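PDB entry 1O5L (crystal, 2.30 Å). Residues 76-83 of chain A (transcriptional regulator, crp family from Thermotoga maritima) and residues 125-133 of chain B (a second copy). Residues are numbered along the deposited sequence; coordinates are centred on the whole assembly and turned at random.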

# COMPACT_ATOMS: atom_id res chain seq x y z
N SER A 76 2.60 4.39 -7.02
CA SER A 76 1.99 5.00 -5.84
C SER A 76 2.35 4.29 -4.53
O SER A 76 2.65 4.92 -3.51
CB SER A 76 0.46 5.11 -6.06
OG SER A 76 -0.21 3.87 -5.89
N GLY A 77 2.30 2.97 -4.55
CA GLY A 77 2.68 2.17 -3.38
C GLY A 77 4.15 2.21 -2.94
O GLY A 77 4.48 1.70 -1.88
N PHE A 78 5.02 2.81 -3.77
CA PHE A 78 6.46 2.85 -3.49
C PHE A 78 6.90 4.22 -2.99
O PHE A 78 8.00 4.36 -2.45
CB PHE A 78 7.25 2.44 -4.75
CG PHE A 78 7.03 1.00 -5.17
CD1 PHE A 78 7.78 -0.01 -4.61
CD2 PHE A 78 6.09 0.68 -6.13
CE1 PHE A 78 7.58 -1.37 -4.99
CE2 PHE A 78 5.88 -0.68 -6.53
CZ PHE A 78 6.62 -1.69 -5.96
N ILE A 79 6.03 5.22 -3.14
CA ILE A 79 6.42 6.61 -2.88
C ILE A 79 6.89 6.80 -1.46
O ILE A 79 7.98 7.36 -1.26
CB ILE A 79 5.26 7.60 -3.22
CG1 ILE A 79 4.96 7.59 -4.72
CG2 ILE A 79 5.61 9.02 -2.79
CD1 ILE A 79 3.57 8.16 -5.08
N PHE A 80 6.14 6.25 -0.50
CA PHE A 80 6.38 6.51 0.92
C PHE A 80 7.11 5.39 1.70
O PHE A 80 7.14 5.41 2.93
CB PHE A 80 5.06 6.96 1.61
CG PHE A 80 4.56 8.34 1.12
CD1 PHE A 80 5.16 9.52 1.57
CD2 PHE A 80 3.53 8.44 0.17
CE1 PHE A 80 4.73 10.78 1.10
CE2 PHE A 80 3.09 9.65 -0.30
CZ PHE A 80 3.71 10.85 0.17
N SER A 81 7.76 4.45 1.01
CA SER A 81 8.64 3.52 1.74
C SER A 81 9.89 4.20 2.29
O SER A 81 10.21 5.35 1.96
CB SER A 81 9.02 2.28 0.92
OG SER A 81 9.51 2.61 -0.35
N SER A 82 10.56 3.51 3.20
CA SER A 82 11.97 3.79 3.51
C SER A 82 12.84 3.61 2.24
O SER A 82 12.66 2.66 1.48
CB SER A 82 12.43 2.84 4.61
OG SER A 82 11.44 1.83 4.75
N GLU A 83 13.74 4.56 1.99
CA GLU A 83 14.56 4.54 0.77
C GLU A 83 13.71 4.22 -0.47
O GLU A 83 13.86 3.17 -1.08
CB GLU A 83 15.73 3.55 0.94
CG GLU A 83 16.83 3.67 -0.11
CD GLU A 83 17.92 2.61 0.03
OE1 GLU A 83 18.52 2.49 1.13
OE2 GLU A 83 18.16 1.87 -0.96
N SER B 125 3.49 0.98 2.52
CA SER B 125 4.48 0.90 1.44
C SER B 125 5.55 -0.18 1.62
O SER B 125 5.98 -0.81 0.65
CB SER B 125 5.13 2.25 1.21
OG SER B 125 4.11 3.21 1.02
N GLU B 126 6.01 -0.35 2.85
CA GLU B 126 6.98 -1.39 3.19
C GLU B 126 6.40 -2.78 3.01
O GLU B 126 7.08 -3.68 2.51
CB GLU B 126 7.52 -1.20 4.63
CG GLU B 126 8.63 -0.17 4.75
CD GLU B 126 9.80 -0.54 3.85
OE1 GLU B 126 10.42 -1.59 4.11
OE2 GLU B 126 10.06 0.17 2.86
N HIS B 127 5.13 -2.96 3.38
CA HIS B 127 4.46 -4.24 3.15
C HIS B 127 4.27 -4.50 1.68
O HIS B 127 4.36 -5.63 1.22
CB HIS B 127 3.13 -4.33 3.91
CG HIS B 127 3.27 -4.69 5.35
ND1 HIS B 127 3.18 -3.76 6.36
CD2 HIS B 127 3.55 -5.87 5.95
CE1 HIS B 127 3.38 -4.35 7.53
NE2 HIS B 127 3.61 -5.63 7.30
N PHE B 128 3.94 -3.45 0.94
CA PHE B 128 3.81 -3.55 -0.50
C PHE B 128 5.13 -3.94 -1.19
O PHE B 128 5.14 -4.79 -2.05
CB PHE B 128 3.33 -2.23 -1.08
CG PHE B 128 3.07 -2.28 -2.56
CD1 PHE B 128 2.19 -3.19 -3.10
CD2 PHE B 128 3.72 -1.44 -3.42
CE1 PHE B 128 1.95 -3.22 -4.45
CE2 PHE B 128 3.47 -1.49 -4.79
CZ PHE B 128 2.58 -2.36 -5.29
N ARG B 129 6.21 -3.29 -0.80
CA ARG B 129 7.51 -3.49 -1.43
C ARG B 129 7.96 -4.92 -1.25
O ARG B 129 8.46 -5.55 -2.16
CB ARG B 129 8.52 -2.50 -0.82
CG ARG B 129 9.92 -2.51 -1.44
CD ARG B 129 10.94 -1.64 -0.71
NE ARG B 129 11.02 -2.08 0.68
CZ ARG B 129 11.64 -3.20 1.08
NH1 ARG B 129 12.25 -4.01 0.21
NH2 ARG B 129 11.65 -3.52 2.38
N VAL B 130 7.76 -5.44 -0.04
CA VAL B 130 8.11 -6.80 0.30
C VAL B 130 7.36 -7.87 -0.55
O VAL B 130 7.98 -8.79 -1.06
CB VAL B 130 7.90 -7.04 1.81
CG1 VAL B 130 7.66 -8.51 2.11
CG2 VAL B 130 9.10 -6.52 2.59
N VAL B 131 6.05 -7.71 -0.70
CA VAL B 131 5.25 -8.64 -1.49
C VAL B 131 5.59 -8.51 -3.00
O VAL B 131 5.69 -9.51 -3.73
CB VAL B 131 3.74 -8.48 -1.15
CG1 VAL B 131 3.24 -7.11 -1.49
CG2 VAL B 131 2.91 -9.44 -1.93
N SER B 132 5.85 -7.29 -3.45
CA SER B 132 6.20 -7.02 -4.84
C SER B 132 7.53 -7.67 -5.27
O SER B 132 7.61 -8.27 -6.34
CB SER B 132 6.20 -5.51 -5.09
OG SER B 132 6.64 -5.20 -6.42
N GLU B 133 8.54 -7.54 -4.42
CA GLU B 133 9.88 -8.09 -4.65
C GLU B 133 9.86 -9.62 -4.62
O GLU B 133 10.46 -10.26 -5.46
CB GLU B 133 10.92 -7.52 -3.64
CG GLU B 133 11.33 -6.08 -3.98
CD GLU B 133 12.29 -5.42 -2.98
OE1 GLU B 133 12.82 -6.11 -2.10
OE2 GLU B 133 12.51 -4.18 -3.09
O HOH W 1 3.52 5.13 -1.03
O HOH W 2 12.13 0.04 1.51

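Contact between a turn-bearing loop of chain A and one helix of chain B, centred on Phe A78, Ser B125 and Phe B128. Phe A78 gives up the most surface. Its CA-to-CB bond points away from the helix, yet with chi1 in the m well the ring swings back and its far end reaches chain B. There CE2 of Phe A78 comes within 3.1 Å of CE2 of Phe B128, a tight approach for two carbons; the ring planes lie at 59° with centroids 4.8 Å apart, an oblique pairing. Phe B128 covers one face of the Phe A78 ring, while Ser B132 sits at its edge, OG 3.5 Å from CZ of Phe A78. One turn of helix separates Phe B128 from Ser B132, so both side chains point toward the loop.

Ser B125, also pointing toward the loop, packs against backbone: its CB lies 3.2 Å from Gly A77 O and 3.4 Å from Ser A81 N. Gly A77 lets the chains come this close, since an ideal CB there would stand 2.6 Å from CD2 of Phe B128, a clash. No direct hydrogen bond across the contact is clear, but two waters bridge the chains. Water 1 donates to Ser A76 O (2.6 Å) and Ser B125 OG (2.9 Å) and accepts from Phe A80 N (2.9 Å).

The type I turn from Phe A78 to Ser A81 is reinforced by Ser A81 OG donating to Phe A78 O (3.1 Å). Beyond it, Glu B126 OE2 lies 2.9 Å from Ser A82 OG, and water 2 donates to that same OE2 (2.5 Å) and to Ser A82 O (2.7 Å). Within the helix, Arg B129 NH2 forms a salt bridge with Glu B126 OE1 (2.9 Å), tying down the carboxylate that faces the loop.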